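Local coordinates for protein apical membrane antigen AMA1 (Toxoplasma gondii ME49, PDB 4YIV) that takes an essential part in host cell invasion as a microneme protein of the moving junction, here as an engineered ectodomain lacking an extended surface loop, at residues 129-134 with 346-351. Sequence-based numbering, arbitrary orientation.
Sequences ASTDLG and IIPSNP
Thr131 and Ile346 meet where an N-capped helix, 132-141, is flanked by an irregular loop, 346-351, running nearly antiparallel to its lead-in, a worked example of one side chain serving two ends. The two branches of Thr131 divide the labour. OG1, set between the backbone N and the carbonyl carbon (chi1 70°), accepts from Gly134 N at 3.0 Å and caps the helix, while CG2, anti to the carbonyl carbon, rests against the loop backbone, 3.5 Å from Ile346 C. In the first turn of the helix, Leu133 lies alongside Ile346, both side chains pointing the same way, with CD2 3.9 Å from Ile346 CG2; Phe224 and Trp62 join this apolar cluster. Just before the cap, Ser130 sets its hydroxyl against the CB corner of Pro348, Ser130 OG 3.3 Å from Pro348 CB, and that hydroxyl is hydrogen-bonded to Asp222. Asn350 brings ND2 up to Ser130 CB, while its OD1 is held by Ser352 and Val353. Ser349 fastens the loop with both of its donors on one carbonyl: its N lies in the carbonyl plane, 2.9 Å from Ser130 O, whereas Ser349 OG reaches the same oxygen from above that plane, at 3.2 Å.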
ATOM      1  N   ALA A 129      -6.722  17.345   8.396  1.00 24.75           N
ATOM      2  CA  ALA A 129      -6.691  16.685   7.092  1.00 24.53           C
ATOM      3  C   ALA A 129      -7.928  17.008   6.272  1.00 24.61           C
ATOM      4  O   ALA A 129      -9.022  17.148   6.812  1.00 24.67           O
ATOM      5  CB  ALA A 129      -6.583  15.160   7.251  1.00 23.36           C
ATOM      6  N   SER A 130      -7.740  17.084   4.968  1.00 22.77           N
ATOM      7  CA  SER A 130      -8.816  17.423   4.038  1.00 26.52           C
ATOM      8  C   SER A 130      -9.563  16.248   3.400  1.00 25.84           C
ATOM      9  O   SER A 130     -10.462  16.477   2.588  1.00 24.51           O
ATOM     10  CB  SER A 130      -8.221  18.283   2.930  1.00 25.67           C
ATOM     11  OG  SER A 130      -7.600  17.459   1.963  1.00 33.91           O
ATOM     12  N   THR A 131      -9.179  15.001   3.710  1.00 23.89           N
ATOM     13  CA  THR A 131      -9.849  13.807   3.153  1.00 21.75           C
ATOM     14  C   THR A 131     -10.161  12.850   4.281  1.00 23.40           C
ATOM     15  O   THR A 131      -9.531  12.902   5.343  1.00 23.44           O
ATOM     16  CB  THR A 131      -9.024  13.047   2.072  1.00 22.09           C
ATOM     17  OG1 THR A 131      -7.886  12.390   2.690  1.00 21.77           O
ATOM     18  CG2 THR A 131      -8.579  13.971   0.967  1.00 22.69           C
ATOM     19  N   ASP A 132     -11.143  11.975   4.072  1.00 21.49           N
ATOM     20  CA  ASP A 132     -11.550  11.099   5.162  1.00 22.50           C
ATOM     21  C   ASP A 132     -10.393  10.151   5.443  1.00 22.09           C
ATOM     22  O   ASP A 132     -10.085   9.886   6.605  1.00 22.19           O
ATOM     23  CB  ASP A 132     -12.832  10.320   4.828  1.00 24.40           C
ATOM     24  CG  ASP A 132     -14.110  11.176   5.023  1.00 34.75           C
ATOM     25  OD1 ASP A 132     -14.025  12.268   5.624  1.00 32.87           O
ATOM     26  OD2 ASP A 132     -15.200  10.769   4.565  1.00 36.15           O
ATOM     27  N   LEU A 133      -9.747   9.646   4.388  1.00 19.98           N
ATOM     28  CA  LEU A 133      -8.612   8.739   4.608  1.00 20.88           C
ATOM     29  C   LEU A 133      -7.514   9.453   5.407  1.00 20.01           C
ATOM     30  O   LEU A 133      -6.923   8.911   6.360  1.00 20.81           O
ATOM     31  CB  LEU A 133      -8.066   8.225   3.285  1.00 21.44           C
ATOM     32  CG  LEU A 133      -6.808   7.318   3.418  1.00 21.90           C
ATOM     33  CD1 LEU A 133      -7.037   6.132   4.348  1.00 22.22           C
ATOM     34  CD2 LEU A 133      -6.375   6.782   2.041  1.00 19.90           C
ATOM     35  N   GLY A 134      -7.243  10.695   5.030  1.00 19.46           N
ATOM     36  CA  GLY A 134      -6.303  11.505   5.780  1.00 20.00           C
ATOM     37  C   GLY A 134      -6.676  11.767   7.218  1.00 22.21           C
ATOM     38  O   GLY A 134      -5.792  11.843   8.063  1.00 21.21           O
ATOM     39  N   ILE A 346     -10.860  10.286  -0.908  1.00 21.59           N
ATOM     40  CA  ILE A 346      -9.566  10.982  -1.006  1.00 25.62           C
ATOM     41  C   ILE A 346      -9.645  12.251  -1.879  1.00 22.86           C
ATOM     42  O   ILE A 346      -8.639  12.742  -2.347  1.00 24.92           O
ATOM     43  CB  ILE A 346      -8.438  10.052  -1.564  1.00 22.15           C
ATOM     44  CG1 ILE A 346      -8.675   9.674  -3.024  1.00 25.39           C
ATOM     45  CG2 ILE A 346      -8.300   8.806  -0.686  1.00 24.97           C
ATOM     46  CD1 ILE A 346      -7.406   9.162  -3.704  1.00 26.11           C
ATOM     47  N   ILE A 347     -10.840  12.780  -2.108  1.00 28.20           N
ATOM     48  CA  ILE A 347     -10.957  14.096  -2.774  1.00 25.99           C
ATOM     49  C   ILE A 347     -11.014  15.189  -1.719  1.00 24.73           C
ATOM     50  O   ILE A 347     -11.848  15.135  -0.806  1.00 21.92           O
ATOM     51  CB  ILE A 347     -12.194  14.148  -3.689  1.00 29.31           C
ATOM     52  CG1 ILE A 347     -11.997  13.135  -4.811  1.00 32.44           C
ATOM     53  CG2 ILE A 347     -12.343  15.562  -4.302  1.00 31.09           C
ATOM     54  CD1 ILE A 347     -13.206  12.890  -5.632  1.00 40.87           C
ATOM     55  N   PRO A 348     -10.084  16.174  -1.782  1.00 24.20           N
ATOM     56  CA  PRO A 348     -10.055  17.114  -0.661  1.00 25.18           C
ATOM     57  C   PRO A 348     -11.343  17.955  -0.547  1.00 27.18           C
ATOM     58  O   PRO A 348     -11.924  18.297  -1.566  1.00 26.13           O
ATOM     59  CB  PRO A 348      -8.853  18.007  -0.995  1.00 25.97           C
ATOM     60  CG  PRO A 348      -8.008  17.190  -1.842  1.00 29.57           C
ATOM     61  CD  PRO A 348      -8.917  16.357  -2.660  1.00 25.83           C
ATOM     62  N   SER A 349     -11.749  18.268   0.674  1.00 22.89           N
ATOM     63  CA  SER A 349     -12.900  19.127   0.950  1.00 31.11           C
ATOM     64  C   SER A 349     -12.573  20.626   0.987  1.00 30.00           C
ATOM     65  O   SER A 349     -13.339  21.431   1.505  1.00 28.07           O
ATOM     66  CB  SER A 349     -13.489  18.734   2.282  1.00 31.02           C
ATOM     67  OG  SER A 349     -12.531  18.871   3.297  1.00 29.86           O
ATOM     68  N   ASN A 350     -11.408  20.996   0.495  1.00 29.15           N
ATOM     69  CA  ASN A 350     -11.141  22.405   0.285  1.00 29.19           C
ATOM     70  C   ASN A 350     -10.418  22.550  -1.029  1.00 29.55           C
ATOM     71  O   ASN A 350      -9.867  21.576  -1.545  1.00 26.21           O
ATOM     72  CB  ASN A 350     -10.339  22.967   1.453  1.00 32.67           C
ATOM     73  CG  ASN A 350      -8.921  22.433   1.488  1.00 35.30           C
ATOM     74  OD1 ASN A 350      -8.108  22.737   0.607  1.00 33.51           O
ATOM     75  ND2 ASN A 350      -8.618  21.618   2.490  1.00 30.76           N
ATOM     76  N   PRO A 351     -10.436  23.758  -1.610  1.00 26.12           N
ATOM     77  CA  PRO A 351      -9.839  23.879  -2.934  1.00 24.05           C
ATOM     78  C   PRO A 351      -8.301  24.132  -2.905  1.00 22.15           C
ATOM     79  O   PRO A 351      -7.729  24.341  -3.955  1.00 26.07           O
ATOM     80  CB  PRO A 351     -10.585  25.072  -3.528  1.00 29.30           C
ATOM     81  CG  PRO A 351     -10.856  25.933  -2.294  1.00 24.11           C
ATOM     82  CD  PRO A 351     -11.206  24.956  -1.214  1.00 24.66           C
TER